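Local coordinates for protein arginine N-methyltransferase SFM1 (Saccharomyces cerevisiae, PDB 5C74) that transfers a single methyl group from S-adenosyl-L-methionine to an arginine of ribosomal protein S3, as a SPOUT-superfamily protein arginine methyltransferase, at residues Ala143-Thr146 against Thr147-Ile151; Leu18-Ser21 against Gln22-Arg25; Arg114-Thr117 against Lys118-Thr122; Ile46-Arg49 against Leu50-Leu53. All coordinates share one frame; numbering follows the deposited sequence.

Contact 1: residues Ala143-Thr146 against Thr147-Ile151; sequences AIRT and TQLII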
loop_
_atom_site.group_PDB
_atom_site.type_symbol
_atom_site.label_atom_id
_atom_site.label_comp_id
_atom_site.label_asym_id
_atom_site.label_seq_id
_atom_site.Cartn_x
_atom_site.Cartn_y
_atom_site.Cartn_z
ATOM N N ALA A 143 17.693 5.730 -3.065
ATOM C CA ALA A 143 18.783 4.767 -2.930
ATOM C C ALA A 143 19.203 4.264 -4.304
ATOM O O ALA A 143 20.396 4.102 -4.575
ATOM C CB ALA A 143 18.381 3.593 -2.042
ATOM N N ILE A 144 18.219 4.017 -5.161
ATOM C CA ILE A 144 18.504 3.557 -6.509
ATOM C C ILE A 144 19.158 4.673 -7.317
ATOM O O ILE A 144 20.123 4.422 -8.032
ATOM C CB ILE A 144 17.233 3.027 -7.197
ATOM C CG1 ILE A 144 16.838 1.713 -6.505
ATOM C CG2 ILE A 144 17.477 2.820 -8.718
ATOM C CD1 ILE A 144 15.634 1.017 -7.083
ATOM N N ARG A 145 18.685 5.913 -7.175
ATOM C CA ARG A 145 19.354 7.012 -7.880
ATOM C C ARG A 145 20.807 7.121 -7.423
ATOM O O ARG A 145 21.718 7.317 -8.229
ATOM C CB ARG A 145 18.641 8.352 -7.653
ATOM C CG ARG A 145 19.364 9.532 -8.275
ATOM C CD ARG A 145 18.496 10.782 -8.250
ATOM N NE ARG A 145 17.384 10.629 -9.166
ATOM C CZ ARG A 145 17.467 10.912 -10.460
ATOM N NH1 ARG A 145 18.602 11.389 -10.966
ATOM N NH2 ARG A 145 16.418 10.735 -11.239
ATOM N N THR A 146 21.011 7.002 -6.122
ATOM C CA THR A 146 22.340 7.106 -5.554
ATOM C C THR A 146 23.232 6.003 -6.086
ATOM O O THR A 146 24.383 6.246 -6.445
ATOM C CB THR A 146 22.303 7.048 -4.019
ATOM O OG1 THR A 146 21.564 8.179 -3.518
ATOM C CG2 THR A 146 23.725 7.071 -3.456
ATOM N N THR A 147 22.693 4.796 -6.158
ATOM C CA THR A 147 23.478 3.672 -6.654
ATOM C C THR A 147 23.879 3.882 -8.120
ATOM O O THR A 147 25.005 3.549 -8.529
ATOM C CB THR A 147 22.700 2.359 -6.480
ATOM O OG1 THR A 147 22.519 2.116 -5.077
ATOM C CG2 THR A 147 23.498 1.197 -7.105
ATOM N N GLN A 148 22.967 4.442 -8.910
ATOM C CA GLN A 148 23.265 4.749 -10.307
ATOM C C GLN A 148 24.407 5.761 -10.416
ATOM O O GLN A 148 25.305 5.626 -11.251
ATOM C CB GLN A 148 22.013 5.280 -11.018
ATOM C CG GLN A 148 20.940 4.232 -11.208
ATOM C CD GLN A 148 21.247 3.324 -12.381
ATOM O OE1 GLN A 148 21.707 2.196 -12.206
ATOM N NE2 GLN A 148 21.008 3.820 -13.584
ATOM N N LEU A 149 24.359 6.792 -9.589
ATOM C CA LEU A 149 25.402 7.811 -9.606
ATOM C C LEU A 149 26.765 7.192 -9.297
ATOM O O LEU A 149 27.781 7.539 -9.912
ATOM C CB LEU A 149 25.067 8.926 -8.594
ATOM C CG LEU A 149 23.855 9.802 -8.949
ATOM C CD1 LEU A 149 23.407 10.675 -7.754
ATOM C CD2 LEU A 149 24.227 10.677 -10.131
ATOM N N ILE A 150 26.780 6.257 -8.350
ATOM C CA ILE A 150 28.037 5.653 -7.898
ATOM C C ILE A 150 28.561 4.632 -8.909
ATOM O O ILE A 150 29.733 4.663 -9.288
ATOM C CB ILE A 150 27.850 4.981 -6.510
ATOM C CG1 ILE A 150 27.597 6.037 -5.437
ATOM C CG2 ILE A 150 29.058 4.154 -6.114
ATOM C CD1 ILE A 150 27.158 5.439 -4.090
ATOM N N ILE A 151 27.673 3.763 -9.386
ATOM C CA ILE A 151 28.061 2.607 -10.175
ATOM C C ILE A 151 28.102 2.928 -11.669
ATOM O O ILE A 151 29.029 2.524 -12.385
ATOM C CB ILE A 151 27.101 1.424 -9.902
ATOM C CG1 ILE A 151 27.223 0.973 -8.443
ATOM C CG2 ILE A 151 27.406 0.243 -10.805
ATOM C CD1 ILE A 151 28.581 0.366 -8.081
#
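A143 offers its carbonyl oxygen to T147 twice over, a small worked example of how a threonine inside a helix disposes of its hydroxyl. The backbone N of T147 lies 2.9 Å from A143 O, and OG1 of T147 donates to the same A143 O at 3.0 Å, the two donors coming from opposite faces of the carbonyl plane. OG1 gets there because it stands anti to its own carbonyl carbon and beside its backbone N (chi1 -65°), which turns it back along the helix; the buried hydroxyl is thus satisfied within one turn. I144 comes next, its O taking the N-H of Q148 while the CG of Q148 passes 3.3 Å from that I144 O. Further out the Q148 chain folds at chi2 and leaves the helix, and its OE1 is bonded to the hydroxyl of Y3. R145 O accepts from the N of L149, and the aliphatic part of the arginine chain runs near the leucine, R145 CG to L149 CD1 being 4.2 Å. T146 O receives I150 N at 3.1 Å. The T146 methyl CG2 and I150 CD1 meet 3.9 Å apart, the two side chains lying side by side and pointing the same way, whereas OG1 of T146 turns back to T142 O. I144 packs on I23, V27 and F104, and T147 on F102. The whole is a regular i to i+4 ladder in helix 140-151, whose inner face packs against strands 2-6 and 101-104 and alongside helix 14-27, in the alpha/beta fold of a SPOUT-type methyltransferase.

Contact 2: residues Leu18-Ser21 against Gln22-Arg25; sequences LEYS and QILR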
loop_
_atom_site.group_PDB
_atom_site.type_symbol
_atom_site.label_atom_id
_atom_site.label_comp_id
_atom_site.label_asym_id
_atom_site.label_seq_id
_atom_site.Cartn_x
_atom_site.Cartn_y
_atom_site.Cartn_z
ATOM N N LEU A 18 4.062 5.513 -6.493
ATOM C CA LEU A 18 4.778 6.650 -7.051
ATOM C C LEU A 18 6.284 6.393 -7.054
ATOM O O LEU A 18 6.964 6.731 -8.034
ATOM C CB LEU A 18 4.460 7.934 -6.281
ATOM C CG LEU A 18 2.988 8.363 -6.327
ATOM C CD1 LEU A 18 2.818 9.682 -5.547
ATOM C CD2 LEU A 18 2.537 8.532 -7.773
ATOM N N GLU A 19 6.803 5.801 -5.973
ATOM C CA GLU A 19 8.242 5.505 -5.912
ATOM C C GLU A 19 8.656 4.465 -6.934
ATOM O O GLU A 19 9.656 4.652 -7.643
ATOM C CB GLU A 19 8.649 5.054 -4.512
ATOM C CG GLU A 19 8.544 6.209 -3.513
ATOM C CD GLU A 19 9.313 5.985 -2.212
ATOM O OE1 GLU A 19 9.789 4.846 -1.955
ATOM O OE2 GLU A 19 9.445 6.976 -1.457
ATOM N N TYR A 20 7.905 3.374 -7.022
ATOM C CA TYR A 20 8.217 2.354 -8.036
ATOM C C TYR A 20 8.126 2.915 -9.454
ATOM O O TYR A 20 8.938 2.564 -10.313
ATOM C CB TYR A 20 7.284 1.144 -7.904
ATOM C CG TYR A 20 7.543 0.277 -6.688
ATOM C CD1 TYR A 20 8.638 0.497 -5.847
ATOM C CD2 TYR A 20 6.698 -0.786 -6.390
ATOM C CE1 TYR A 20 8.852 -0.313 -4.739
ATOM C CE2 TYR A 20 6.906 -1.585 -5.294
ATOM C CZ TYR A 20 7.979 -1.362 -4.479
ATOM O OH TYR A 20 8.144 -2.194 -3.401
ATOM N N SER A 21 7.131 3.770 -9.708
ATOM C CA SER A 21 6.980 4.377 -11.023
ATOM C C SER A 21 8.206 5.205 -11.363
ATOM O O SER A 21 8.681 5.172 -12.495
ATOM C CB SER A 21 5.735 5.266 -11.093
ATOM O OG SER A 21 4.565 4.496 -10.892
ATOM N N GLN A 22 8.704 5.963 -10.384
ATOM C CA GLN A 22 9.878 6.801 -10.605
ATOM C C GLN A 22 11.098 5.933 -10.904
ATOM O O GLN A 22 11.894 6.236 -11.804
ATOM C CB GLN A 22 10.141 7.695 -9.388
ATOM C CG GLN A 22 11.331 8.637 -9.555
ATOM C CD GLN A 22 10.968 9.931 -10.235
ATOM O OE1 GLN A 22 9.931 10.040 -10.906
ATOM N NE2 GLN A 22 11.816 10.944 -10.052
ATOM N N ILE A 23 11.237 4.840 -10.163
ATOM C CA ILE A 23 12.350 3.900 -10.403
ATOM C C ILE A 23 12.305 3.325 -11.823
ATOM O O ILE A 23 13.319 3.318 -12.537
ATOM C CB ILE A 23 12.337 2.763 -9.353
ATOM C CG1 ILE A 23 12.691 3.352 -7.973
ATOM C CG2 ILE A 23 13.295 1.640 -9.733
ATOM C CD1 ILE A 23 12.326 2.459 -6.765
ATOM N N LEU A 24 11.126 2.878 -12.244
ATOM C CA LEU A 24 10.953 2.339 -13.588
ATOM C C LEU A 24 11.284 3.367 -14.662
ATOM O O LEU A 24 11.897 3.035 -15.673
ATOM C CB LEU A 24 9.520 1.814 -13.775
ATOM C CG LEU A 24 9.190 0.545 -12.986
ATOM C CD1 LEU A 24 7.667 0.350 -12.848
ATOM C CD2 LEU A 24 9.814 -0.675 -13.670
ATOM N N ARG A 25 10.886 4.618 -14.452
ATOM C CA ARG A 25 11.176 5.651 -15.436
ATOM C C ARG A 25 12.679 5.910 -15.486
ATOM O O ARG A 25 13.223 6.216 -16.548
ATOM C CB ARG A 25 10.416 6.951 -15.125
ATOM C CG ARG A 25 8.935 6.896 -15.554
ATOM C CD ARG A 25 8.219 8.229 -15.368
ATOM N NE ARG A 25 8.221 8.634 -13.973
ATOM C CZ ARG A 25 7.180 8.525 -13.151
ATOM N NH1 ARG A 25 6.024 8.046 -13.582
ATOM N NH2 ARG A 25 7.303 8.915 -11.894
HETATM O O HOH W 1 5.993 8.737 -9.681
#
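R25 reaches back over S21, one helical turn earlier, and its side chain can be followed outward atom by atom. CB and CG pass the carbonyl of S21, with R25 CG 3.5 Å from S21 O, while the backbone N of R25 is bonded to the same oxygen. The chain then bends at chi3 (-61°), and this folds the guanidinium over S21: S21 O sits 3.7 Å above the plane of the R25 guanidinium, over its centre, and NH1 comes 3.7 Å from S21 CB. Helix 14-27 makes the crossover between parallel strands 2-6 and 32-35 in a beta-alpha-beta unit. At the tip, R25 NH2 has two in-plane partners. It gives a straight bond (180°) to Q22 OE1 at 3.0 Å, and it donates to a water that in turn donates to L18 O at 2.8 Å, so the guanidinium edge is tied to the backbone a further turn back. Q22 itself leaves with CG anti to its backbone N and then bends at chi2, which brings OE1 up to that edge. I23, which also packs on helix 140-151, brings its CD1 to the edge of the Y20 ring, 4.3 Å from Y20 CD1, while OH of Y20 is hydrogen-bonded to ND1 of H7.

Contact 3: residues Arg114-Thr117 against Lys118-Thr122; sequences RDRT and KELKT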
loop_
_atom_site.group_PDB
_atom_site.type_symbol
_atom_site.label_atom_id
_atom_site.label_comp_id
_atom_site.label_asym_id
_atom_site.label_seq_id
_atom_site.Cartn_x
_atom_site.Cartn_y
_atom_site.Cartn_z
ATOM N N ARG A 114 12.082 -9.716 12.767
ATOM C CA ARG A 114 12.859 -10.561 11.869
ATOM C C ARG A 114 14.067 -9.813 11.358
ATOM O O ARG A 114 14.032 -8.592 11.214
ATOM C CB ARG A 114 11.997 -11.044 10.698
ATOM C CG ARG A 114 10.940 -12.076 11.094
ATOM C CD ARG A 114 9.925 -12.320 9.982
ATOM N NE ARG A 114 10.547 -12.835 8.762
ATOM C CZ ARG A 114 9.864 -13.198 7.681
ATOM N NH1 ARG A 114 8.531 -13.115 7.679
ATOM N NH2 ARG A 114 10.510 -13.645 6.604
ATOM N N ASP A 115 15.135 -10.563 11.096
ATOM C CA ASP A 115 16.367 -10.029 10.527
ATOM C C ASP A 115 16.483 -10.582 9.109
ATOM O O ASP A 115 17.028 -11.665 8.902
ATOM C CB ASP A 115 17.565 -10.428 11.390
ATOM C CG ASP A 115 18.886 -9.901 10.858
ATOM O OD1 ASP A 115 18.941 -9.395 9.717
ATOM O OD2 ASP A 115 19.894 -10.014 11.592
ATOM N N ARG A 116 15.939 -9.846 8.152
ATOM C CA ARG A 116 15.830 -10.330 6.780
ATOM C C ARG A 116 17.207 -10.514 6.154
ATOM O O ARG A 116 17.417 -11.415 5.334
ATOM C CB ARG A 116 14.976 -9.369 5.951
ATOM C CG ARG A 116 14.723 -9.827 4.506
ATOM C CD ARG A 116 14.140 -11.235 4.466
ATOM N NE ARG A 116 13.912 -11.714 3.093
ATOM C CZ ARG A 116 13.556 -12.957 2.790
ATOM N NH1 ARG A 116 13.373 -13.851 3.753
ATOM N NH2 ARG A 116 13.390 -13.310 1.519
ATOM N N THR A 117 18.151 -9.661 6.545
ATOM C CA THR A 117 19.519 -9.807 6.062
ATOM C C THR A 117 20.050 -11.171 6.454
ATOM O O THR A 117 20.600 -11.905 5.621
ATOM C CB THR A 117 20.426 -8.706 6.612
ATOM O OG1 THR A 117 20.042 -7.477 6.001
ATOM C CG2 THR A 117 21.909 -8.999 6.292
ATOM N N LYS A 118 19.862 -11.533 7.720
ATOM C CA LYS A 118 20.365 -12.813 8.195
ATOM C C LYS A 118 19.613 -13.982 7.560
ATOM O O LYS A 118 20.212 -15.022 7.262
ATOM C CB LYS A 118 20.284 -12.896 9.730
ATOM C CG LYS A 118 21.028 -14.094 10.313
ATOM C CD LYS A 118 21.048 -14.055 11.853
ATOM C CE LYS A 118 22.033 -15.066 12.423
ATOM N NZ LYS A 118 22.135 -14.956 13.915
ATOM N N GLU A 119 18.312 -13.812 7.343
ATOM C CA GLU A 119 17.527 -14.832 6.658
ATOM C C GLU A 119 18.059 -15.100 5.250
ATOM O O GLU A 119 18.236 -16.255 4.852
ATOM C CB GLU A 119 16.056 -14.416 6.583
ATOM C CG GLU A 119 15.347 -14.460 7.927
ATOM C CD GLU A 119 13.908 -13.951 7.857
ATOM O OE1 GLU A 119 13.414 -13.690 6.742
ATOM O OE2 GLU A 119 13.272 -13.811 8.931
ATOM N N LEU A 120 18.294 -14.030 4.498
ATOM C CA LEU A 120 18.773 -14.165 3.118
ATOM C C LEU A 120 20.129 -14.844 3.082
ATOM O O LEU A 120 20.360 -15.772 2.303
ATOM C CB LEU A 120 18.844 -12.799 2.442
ATOM C CG LEU A 120 17.520 -12.215 1.943
ATOM C CD1 LEU A 120 17.671 -10.745 1.580
ATOM C CD2 LEU A 120 17.026 -13.005 0.738
ATOM N N LYS A 121 21.038 -14.375 3.932
ATOM C CA LYS A 121 22.396 -14.916 3.952
ATOM C C LYS A 121 22.451 -16.352 4.455
ATOM O O LYS A 121 23.271 -17.155 4.003
ATOM C CB LYS A 121 23.294 -14.026 4.809
ATOM C CG LYS A 121 23.591 -12.703 4.135
ATOM C CD LYS A 121 24.629 -11.930 4.906
ATOM C CE LYS A 121 24.901 -10.581 4.242
ATOM N NZ LYS A 121 26.131 -9.969 4.806
ATOM N N THR A 122 21.571 -16.688 5.386
ATOM C CA THR A 122 21.495 -18.057 5.859
ATOM C C THR A 122 20.947 -18.980 4.757
ATOM O O THR A 122 21.382 -20.133 4.620
ATOM C CB THR A 122 20.607 -18.166 7.123
ATOM O OG1 THR A 122 21.184 -17.368 8.174
ATOM C CG2 THR A 122 20.502 -19.612 7.588
HETATM O O HOH W 2 14.663 -13.445 11.203
#
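With CG of R114 anti to its carbonyl carbon (chi1 -71°) and a bend at chi3, the guanidinium swings toward the extended side chain of E119; R116, bent instead at chi2 (54°), brings its own guanidinium to the same carboxylate from another direction. The result is a salt-bridge network at the N-terminal end of helix 116-123, whose N-cap, D115, accepts the backbone N of K118 through OD1 at 3.1 Å, met from above the carboxylate plane. R114 grips E119 side-on. Its NE binds OE2 of E119 at 2.9 Å on the syn lone pair, and its NH2 binds OE1 of E119 at 2.9 Å, the two flat groups being nearly coplanar. The plane of the R116 guanidinium is almost perpendicular to that of the carboxylate, and R116 NH1 meets OE1 of E119 end-on, nearly in line with the C-O bond, at 3.0 Å. R116 NE is paired with E6, which probably spreads the charge between two acids. With an alanine in place of this glutamate the carboxylate shared by both arginines is gone, and R114 would probably be set free to swing. One face of the R116 guanidinium lies against L120, with NH2 3.7 Å from L120 CD2. A water spans the helix start, accepting from D115 N and donating to OE2 of E119 at 2.7 Å.

Contact 4: residues Ile46-Arg49 against Leu50-Leu53; sequences IPQR and LLKL. With SO4 (sulfate ion), chain C.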
loop_
_atom_site.group_PDB
_atom_site.type_symbol
_atom_site.label_atom_id
_atom_site.label_comp_id
_atom_site.label_asym_id
_atom_site.label_seq_id
_atom_site.Cartn_x
_atom_site.Cartn_y
_atom_site.Cartn_z
ATOM N N ILE A 46 -1.660 -6.148 -9.234
ATOM C CA ILE A 46 -0.625 -5.163 -9.553
ATOM C C ILE A 46 -1.261 -3.883 -10.070
ATOM O O ILE A 46 -2.083 -3.928 -10.987
ATOM C CB ILE A 46 0.366 -5.705 -10.600
ATOM C CG1 ILE A 46 0.795 -7.130 -10.231
ATOM C CG2 ILE A 46 1.577 -4.775 -10.737
ATOM C CD1 ILE A 46 1.611 -7.218 -8.939
ATOM N N PRO A 47 -0.894 -2.730 -9.479
ATOM C CA PRO A 47 -1.483 -1.459 -9.917
ATOM C C PRO A 47 -1.369 -1.276 -11.434
ATOM O O PRO A 47 -0.329 -1.594 -12.015
ATOM C CB PRO A 47 -0.658 -0.408 -9.158
ATOM C CG PRO A 47 -0.254 -1.122 -7.882
ATOM C CD PRO A 47 -0.011 -2.562 -8.310
ATOM N N GLN A 48 -2.430 -0.782 -12.063
ATOM C CA GLN A 48 -2.433 -0.585 -13.513
ATOM C C GLN A 48 -1.300 0.317 -13.996
ATOM O O GLN A 48 -0.750 0.104 -15.080
ATOM C CB GLN A 48 -3.772 -0.002 -13.973
ATOM C CG GLN A 48 -4.923 -0.994 -13.942
ATOM C CD GLN A 48 -4.707 -2.163 -14.885
ATOM O OE1 GLN A 48 -4.722 -3.321 -14.471
ATOM N NE2 GLN A 48 -4.501 -1.862 -16.158
ATOM N N ARG A 49 -0.956 1.324 -13.201
ATOM C CA ARG A 49 0.117 2.232 -13.577
ATOM C C ARG A 49 1.440 1.481 -13.688
ATOM O O ARG A 49 2.250 1.757 -14.583
ATOM C CB ARG A 49 0.214 3.386 -12.573
ATOM C CG ARG A 49 -0.781 4.507 -12.874
ATOM C CD ARG A 49 -0.911 5.477 -11.687
ATOM N NE ARG A 49 -1.458 4.825 -10.494
ATOM C CZ ARG A 49 -1.323 5.320 -9.266
ATOM N NH1 ARG A 49 -0.668 6.468 -9.088
ATOM N NH2 ARG A 49 -1.833 4.677 -8.223
ATOM N N LEU A 50 1.648 0.508 -12.807
ATOM C CA LEU A 50 2.913 -0.221 -12.809
ATOM C C LEU A 50 2.942 -1.266 -13.932
ATOM O O LEU A 50 3.976 -1.488 -14.570
ATOM C CB LEU A 50 3.155 -0.875 -11.452
ATOM C CG LEU A 50 3.291 0.138 -10.300
ATOM C CD1 LEU A 50 3.442 -0.570 -8.969
ATOM C CD2 LEU A 50 4.486 1.079 -10.531
ATOM N N LEU A 51 1.810 -1.912 -14.162
ATOM C CA LEU A 51 1.705 -2.827 -15.297
ATOM C C LEU A 51 1.997 -2.093 -16.608
ATOM O O LEU A 51 2.755 -2.584 -17.444
ATOM C CB LEU A 51 0.326 -3.469 -15.331
ATOM C CG LEU A 51 0.077 -4.505 -14.229
ATOM C CD1 LEU A 51 -1.352 -5.043 -14.309
ATOM C CD2 LEU A 51 1.094 -5.638 -14.275
ATOM N N LYS A 52 1.428 -0.901 -16.776
ATOM C CA LYS A 52 1.644 -0.154 -18.012
ATOM C C LYS A 52 3.100 0.252 -18.166
ATOM O O LYS A 52 3.594 0.399 -19.285
ATOM C CB LYS A 52 0.736 1.078 -18.075
ATOM C CG LYS A 52 -0.738 0.708 -18.187
ATOM C CD LYS A 52 -1.591 1.876 -18.645
ATOM C CE LYS A 52 -3.063 1.484 -18.686
ATOM N NZ LYS A 52 -3.566 1.135 -17.328
ATOM N N LEU A 53 3.800 0.412 -17.050
ATOM C CA LEU A 53 5.219 0.750 -17.107
ATOM C C LEU A 53 6.109 -0.492 -17.280
ATOM O O LEU A 53 7.329 -0.384 -17.394
ATOM C CB LEU A 53 5.631 1.527 -15.849
ATOM C CG LEU A 53 5.208 3.003 -15.835
ATOM C CD1 LEU A 53 5.506 3.671 -14.478
ATOM C CD2 LEU A 53 5.911 3.757 -16.954
HETATM S S SO4 C . -3.677 2.005 -10.199
HETATM O O1 SO4 C . -3.430 2.279 -8.782
HETATM O O2 SO4 C . -4.189 0.649 -10.292
HETATM O O3 SO4 C . -2.433 2.137 -10.948
HETATM O O4 SO4 C . -4.662 2.931 -10.740
#
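L51 presents its forked end to I46, the two side chains crossing at about a right angle: CD2 of L51 lies 3.7 Å from both CB and CG2 of I46, while CD1 of L51 rests 3.6 Å from I46 O. The fork thus straddles I46, one methyl against its branch and the other against its carbonyl oxygen. Replacing L51 with an alanine would take away both methyls, and a gap is likely to open beside I46 CG2. P47 at the N-cap position lies alongside L50, with ring atom CG 3.9 Å from L50 CD1; the leucine goes on to meet S21, and P47 meets I17, both on helix 14-27. This short helix 48-52 forms the crossover between strands 32-35 and 56-57. At its start a sulfate, probably from the crystallisation liquor, sits in a cup walled by P47 CB and by CB and the bent chain of R49 round O3, with Q48 CB near O2. Q48 N donates to sulfate O2, R49 N (2.8 Å) and R49 NE to O3, and R49 NH2, also paired with E14, to O1. Two backbone N-H groups and an arginine thus make an anion-binding site, its field probably strengthened by the helix dipole.

Contacts 1 and 2 are core pieces of neighbouring helices, about 14 Å between centres, and they touch where I144 CD1 meets I23 CG2. Contact 4, partly buried, leans on the other flank of contact 2 through L50 and L53, with centres about 11 Å apart, so helix 14-27 lies between contacts 1 and 4 and touches both. Contact 3 stands apart at the surface, about 26 Å from contact 2 between centres. Chemistry follows place: hydroxyls turned back to carbonyls and aliphatic branches serve contact 1; contact 2 is buried on its apolar side but pairs R25 with Q22 at its exposed edge; the helix starts of contacts 3 and 4 gather charge, around a glutamate and a sulfate.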